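Local coordinates for mandelate racemase/muconate lactonizing enzyme-like protein (PDB 3CYJ), which belongs to the mandelate racemase/muconate lactonizing enzyme group of the enolase superfamily, pairing an alpha+beta N-terminal domain with a TIM-barrel-type domain that carries a sodium ion, at residues V39-T52 with A104-L116. Sequence-based numbering, arbitrary orientation.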
loop_
_atom_site.group_PDB
_atom_site.type_symbol
_atom_site.label_atom_id
_atom_site.label_comp_id
_atom_site.label_asym_id
_atom_site.label_seq_id
_atom_site.Cartn_x
_atom_site.Cartn_y
_atom_site.Cartn_z
ATOM N N VAL A 39 44.338 -8.267 10.421
ATOM C CA VAL A 39 44.257 -9.461 11.236
ATOM C C VAL A 39 45.050 -10.585 10.569
ATOM O O VAL A 39 44.966 -10.788 9.324
ATOM C CB VAL A 39 42.762 -9.882 11.477
ATOM C CG1 VAL A 39 42.632 -11.192 12.277
ATOM C CG2 VAL A 39 41.988 -8.734 12.155
ATOM N N GLU A 40 45.850 -11.284 11.375
ATOM C CA GLU A 40 46.474 -12.499 10.869
ATOM C C GLU A 40 46.040 -13.672 11.672
ATOM O O GLU A 40 46.137 -13.670 12.938
ATOM C CB GLU A 40 47.997 -12.411 10.798
ATOM C CG GLU A 40 48.458 -11.236 9.929
ATOM C CD GLU A 40 49.962 -11.307 9.647
ATOM O OE1 GLU A 40 50.616 -12.074 10.388
ATOM O OE2 GLU A 40 50.480 -10.629 8.706
ATOM N N ALA A 41 45.538 -14.663 10.925
ATOM C CA ALA A 41 45.072 -15.906 11.518
ATOM C C ALA A 41 46.048 -17.033 11.233
ATOM O O ALA A 41 46.344 -17.339 10.060
ATOM C CB ALA A 41 43.695 -16.275 11.022
ATOM N N HIS A 42 46.526 -17.640 12.320
ATOM C CA HIS A 42 47.539 -18.690 12.291
ATOM C C HIS A 42 46.855 -19.966 12.615
ATOM O O HIS A 42 46.152 -20.027 13.639
ATOM C CB HIS A 42 48.584 -18.436 13.378
ATOM C CG HIS A 42 49.483 -17.289 13.072
ATOM N ND1 HIS A 42 49.145 -15.985 13.369
ATOM C CD2 HIS A 42 50.682 -17.236 12.446
ATOM C CE1 HIS A 42 50.107 -15.173 12.952
ATOM N NE2 HIS A 42 51.050 -15.905 12.386
ATOM N N GLY A 43 47.034 -20.980 11.761
ATOM C CA GLY A 43 46.469 -22.285 12.073
ATOM C C GLY A 43 46.893 -23.339 11.088
ATOM O O GLY A 43 47.276 -23.012 9.972
ATOM N N GLY A 44 46.870 -24.605 11.520
ATOM C CA GLY A 44 47.249 -25.770 10.704
ATOM C C GLY A 44 48.550 -25.649 9.910
ATOM O O GLY A 44 48.669 -26.286 8.856
ATOM N N GLY A 45 49.513 -24.853 10.404
ATOM C CA GLY A 45 50.781 -24.628 9.693
ATOM C C GLY A 45 50.784 -23.499 8.663
ATOM O O GLY A 45 51.833 -23.162 8.084
ATOM N N ARG A 46 49.612 -22.899 8.435
ATOM C CA ARG A 46 49.509 -21.755 7.522
ATOM C C ARG A 46 49.101 -20.435 8.238
ATOM O O ARG A 46 48.833 -20.413 9.456
ATOM C CB ARG A 46 48.561 -22.092 6.348
ATOM C CG ARG A 46 48.936 -23.380 5.581
ATOM C CD ARG A 46 50.155 -23.125 4.696
ATOM N NE ARG A 46 50.209 -23.946 3.475
ATOM C CZ ARG A 46 51.114 -23.775 2.502
ATOM N NH1 ARG A 46 52.053 -22.823 2.607
ATOM N NH2 ARG A 46 51.071 -24.535 1.414
ATOM N N LYS A 47 49.056 -19.350 7.462
ATOM C CA LYS A 47 48.605 -18.048 7.960
ATOM C C LYS A 47 47.715 -17.228 6.994
ATOM O O LYS A 47 48.071 -16.936 5.863
ATOM C CB LYS A 47 49.777 -17.244 8.485
ATOM C CG LYS A 47 49.703 -15.739 8.250
ATOM C CD LYS A 47 50.837 -15.014 8.988
ATOM C CE LYS A 47 52.105 -14.792 8.120
ATOM N NZ LYS A 47 51.874 -13.944 6.885
ATOM N N GLY A 48 46.526 -16.877 7.438
ATOM C CA GLY A 48 45.649 -16.063 6.606
ATOM C C GLY A 48 45.703 -14.603 7.029
ATOM O O GLY A 48 45.929 -14.248 8.218
ATOM N N LEU A 49 45.510 -13.730 6.073
ATOM C CA LEU A 49 45.281 -12.369 6.484
ATOM C C LEU A 49 43.998 -11.727 5.900
ATOM O O LEU A 49 43.529 -12.081 4.806
ATOM C CB LEU A 49 46.558 -11.536 6.341
ATOM C CG LEU A 49 46.735 -10.591 5.178
ATOM C CD1 LEU A 49 48.255 -10.690 4.696
ATOM C CD2 LEU A 49 45.693 -10.966 4.140
ATOM N N GLY A 50 43.421 -10.831 6.703
ATOM C CA GLY A 50 42.257 -10.040 6.344
ATOM C C GLY A 50 42.463 -8.651 6.910
ATOM O O GLY A 50 43.253 -8.489 7.859
ATOM N N TYR A 51 41.791 -7.643 6.343
ATOM C CA TYR A 51 41.917 -6.298 6.881
ATOM C C TYR A 51 40.616 -5.507 6.750
ATOM O O TYR A 51 39.684 -5.939 6.070
ATOM C CB TYR A 51 43.053 -5.545 6.178
ATOM C CG TYR A 51 42.876 -5.466 4.657
ATOM C CD1 TYR A 51 42.230 -4.391 4.104
ATOM C CD2 TYR A 51 43.370 -6.483 3.785
ATOM C CE1 TYR A 51 42.047 -4.280 2.754
ATOM C CE2 TYR A 51 43.175 -6.391 2.383
ATOM C CZ TYR A 51 42.508 -5.261 1.883
ATOM O OH TYR A 51 42.282 -5.041 0.538
ATOM N N THR A 52 40.558 -4.342 7.399
ATOM C CA THR A 52 39.453 -3.427 7.161
ATOM C C THR A 52 40.058 -2.045 7.208
ATOM O O THR A 52 41.227 -1.908 7.585
ATOM C CB THR A 52 38.289 -3.627 8.221
ATOM O OG1 THR A 52 37.111 -2.919 7.804
ATOM C CG2 THR A 52 38.730 -3.214 9.661
ATOM N N ALA A 104 37.118 -8.107 8.982
ATOM C CA ALA A 104 38.563 -8.317 8.917
ATOM C C ALA A 104 38.893 -9.728 9.363
ATOM O O ALA A 104 39.663 -10.408 8.711
ATOM C CB ALA A 104 39.288 -7.299 9.834
ATOM N N VAL A 105 38.317 -10.162 10.486
ATOM C CA VAL A 105 38.549 -11.507 10.979
ATOM C C VAL A 105 38.033 -12.607 10.008
ATOM O O VAL A 105 38.719 -13.590 9.746
ATOM C CB VAL A 105 37.934 -11.707 12.340
ATOM C CG1 VAL A 105 38.127 -13.150 12.787
ATOM C CG2 VAL A 105 38.586 -10.799 13.355
ATOM N N ASP A 106 36.841 -12.406 9.448
ATOM C CA ASP A 106 36.275 -13.344 8.503
ATOM C C ASP A 106 37.128 -13.517 7.220
ATOM O O ASP A 106 37.219 -14.596 6.674
ATOM C CB ASP A 106 34.865 -12.895 8.133
ATOM C CG ASP A 106 34.179 -13.868 7.164
ATOM O OD1 ASP A 106 33.629 -14.915 7.610
ATOM O OD2 ASP A 106 34.160 -13.554 5.962
ATOM N N ILE A 107 37.697 -12.425 6.730
ATOM C CA ILE A 107 38.495 -12.441 5.539
ATOM C C ILE A 107 39.794 -13.181 5.826
ATOM O O ILE A 107 40.273 -13.944 4.995
ATOM C CB ILE A 107 38.817 -11.004 5.091
ATOM C CG1 ILE A 107 37.525 -10.258 4.696
ATOM C CG2 ILE A 107 39.826 -10.984 3.965
ATOM C CD1 ILE A 107 37.720 -8.787 4.605
ATOM N N ALA A 108 40.337 -12.972 7.024
ATOM C CA ALA A 108 41.529 -13.679 7.459
ATOM C C ALA A 108 41.272 -15.187 7.570
ATOM O O ALA A 108 42.089 -15.988 7.136
ATOM C CB ALA A 108 42.064 -13.076 8.815
ATOM N N LEU A 109 40.151 -15.574 8.175
ATOM C CA LEU A 109 39.770 -16.966 8.259
ATOM C C LEU A 109 39.551 -17.677 6.895
ATOM O O LEU A 109 39.851 -18.873 6.754
ATOM C CB LEU A 109 38.524 -17.119 9.106
ATOM C CG LEU A 109 38.682 -16.632 10.562
ATOM C CD1 LEU A 109 37.420 -16.921 11.372
ATOM C CD2 LEU A 109 39.872 -17.288 11.197
ATOM N N TRP A 110 39.021 -16.952 5.920
ATOM C CA TRP A 110 38.807 -17.492 4.597
ATOM C C TRP A 110 40.138 -17.574 3.851
ATOM O O TRP A 110 40.403 -18.576 3.180
ATOM C CB TRP A 110 37.816 -16.649 3.790
ATOM C CG TRP A 110 36.373 -17.062 3.951
ATOM C CD1 TRP A 110 35.375 -16.401 4.691
ATOM C CD2 TRP A 110 35.728 -18.196 3.339
ATOM N NE1 TRP A 110 34.195 -17.094 4.589
ATOM C CE2 TRP A 110 34.374 -18.195 3.773
ATOM C CE3 TRP A 110 36.170 -19.234 2.503
ATOM C CZ2 TRP A 110 33.457 -19.184 3.366
ATOM C CZ3 TRP A 110 35.258 -20.233 2.104
ATOM C CH2 TRP A 110 33.915 -20.194 2.518
ATOM N N ASP A 111 40.948 -16.512 3.963
ATOM C CA ASP A 111 42.341 -16.557 3.475
ATOM C C ASP A 111 43.050 -17.795 4.046
ATOM O O ASP A 111 43.629 -18.610 3.320
ATOM C CB ASP A 111 43.111 -15.303 3.832
ATOM C CG ASP A 111 44.425 -15.148 3.000
ATOM O OD1 ASP A 111 44.467 -15.553 1.802
ATOM O OD2 ASP A 111 45.422 -14.613 3.520
ATOM N N LEU A 112 42.989 -17.952 5.356
ATOM C CA LEU A 112 43.542 -19.140 5.976
ATOM C C LEU A 112 42.960 -20.439 5.391
ATOM O O LEU A 112 43.708 -21.347 5.094
ATOM C CB LEU A 112 43.376 -19.090 7.507
ATOM C CG LEU A 112 43.942 -20.291 8.271
ATOM C CD1 LEU A 112 45.505 -20.334 8.091
ATOM C CD2 LEU A 112 43.451 -20.342 9.789
ATOM N N LYS A 113 41.636 -20.560 5.276
ATOM C CA LYS A 113 41.076 -21.777 4.708
ATOM C C LYS A 113 41.643 -22.025 3.283
ATOM O O LYS A 113 42.036 -23.119 2.969
ATOM C CB LYS A 113 39.543 -21.779 4.704
ATOM C CG LYS A 113 38.904 -23.089 4.132
ATOM C CD LYS A 113 37.460 -22.905 3.598
ATOM C CE LYS A 113 36.700 -24.254 3.430
ATOM N NZ LYS A 113 35.483 -24.178 2.507
ATOM N N ALA A 114 41.701 -20.998 2.454
ATOM C CA ALA A 114 42.104 -21.154 1.071
ATOM C C ALA A 114 43.562 -21.684 0.971
ATOM O O ALA A 114 43.842 -22.639 0.216
ATOM C CB ALA A 114 41.941 -19.821 0.328
ATOM N N ARG A 115 44.450 -21.044 1.742
ATOM C CA ARG A 115 45.853 -21.446 1.976
ATOM C C ARG A 115 46.043 -22.879 2.482
ATOM O O ARG A 115 46.871 -23.596 1.931
ATOM C CB ARG A 115 46.594 -20.433 2.867
ATOM C CG ARG A 115 46.901 -19.174 2.092
ATOM C CD ARG A 115 47.294 -17.994 2.955
ATOM N NE ARG A 115 47.493 -16.766 2.165
ATOM C CZ ARG A 115 48.564 -16.502 1.402
ATOM N NH1 ARG A 115 49.527 -17.400 1.264
ATOM N NH2 ARG A 115 48.670 -15.353 0.747
ATOM N N LEU A 116 45.246 -23.313 3.460
ATOM C CA LEU A 116 45.277 -24.710 3.923
ATOM C C LEU A 116 44.900 -25.679 2.817
ATOM O O LEU A 116 45.316 -26.848 2.823
ATOM C CB LEU A 116 44.336 -24.957 5.116
ATOM C CG LEU A 116 44.698 -24.353 6.475
ATOM C CD1 LEU A 116 43.486 -24.495 7.428
ATOM C CD2 LEU A 116 46.008 -24.986 7.037
#
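In the N-terminal domain of this enolase-superfamily fold, the beta hairpin that ends the antiparallel sheet packs on helix 97-116, and the axes of strand 46-52 and of helix segment 104-116 approach to 5.4 Å. Two glycines make this possible: Gly48 and Gly50 set bare backbone on the helix, with Gly48 CA 3.8 Å from Leu112 CA and Gly50 CA 3.5 Å from Ala104 O, a CA-H...O contact. Ala108 CB presses on the sheet face where Gly50 N bonds Val39 O, 3.4 Å from Gly50 N, while Val39 and Ala41 meet Ala104, Ala108 and Leu109 along the inner strand. Leu112, its CG swung anti to the backbone N (chi1 -179°), lays CD1 against Arg46 O, and Leu116 CD2 closes the turn end, 3.6 Å from Arg46 CG. One polar bond joins the elements. Leu49 N, on the edge of strand 46-52 turned away from strand 39-43, donates to the anti lone pair of Asp111 OD2 at 2.7 Å and 173°. The same carboxylate takes a salt bridge, with weak hydrogen bonds, from Arg115 NE, and its OD1 accepts from Leu350 N. Gripped by three partners, Asp111 probably stays ionised, and it satisfies an edge amide that the hairpin partner does not reach.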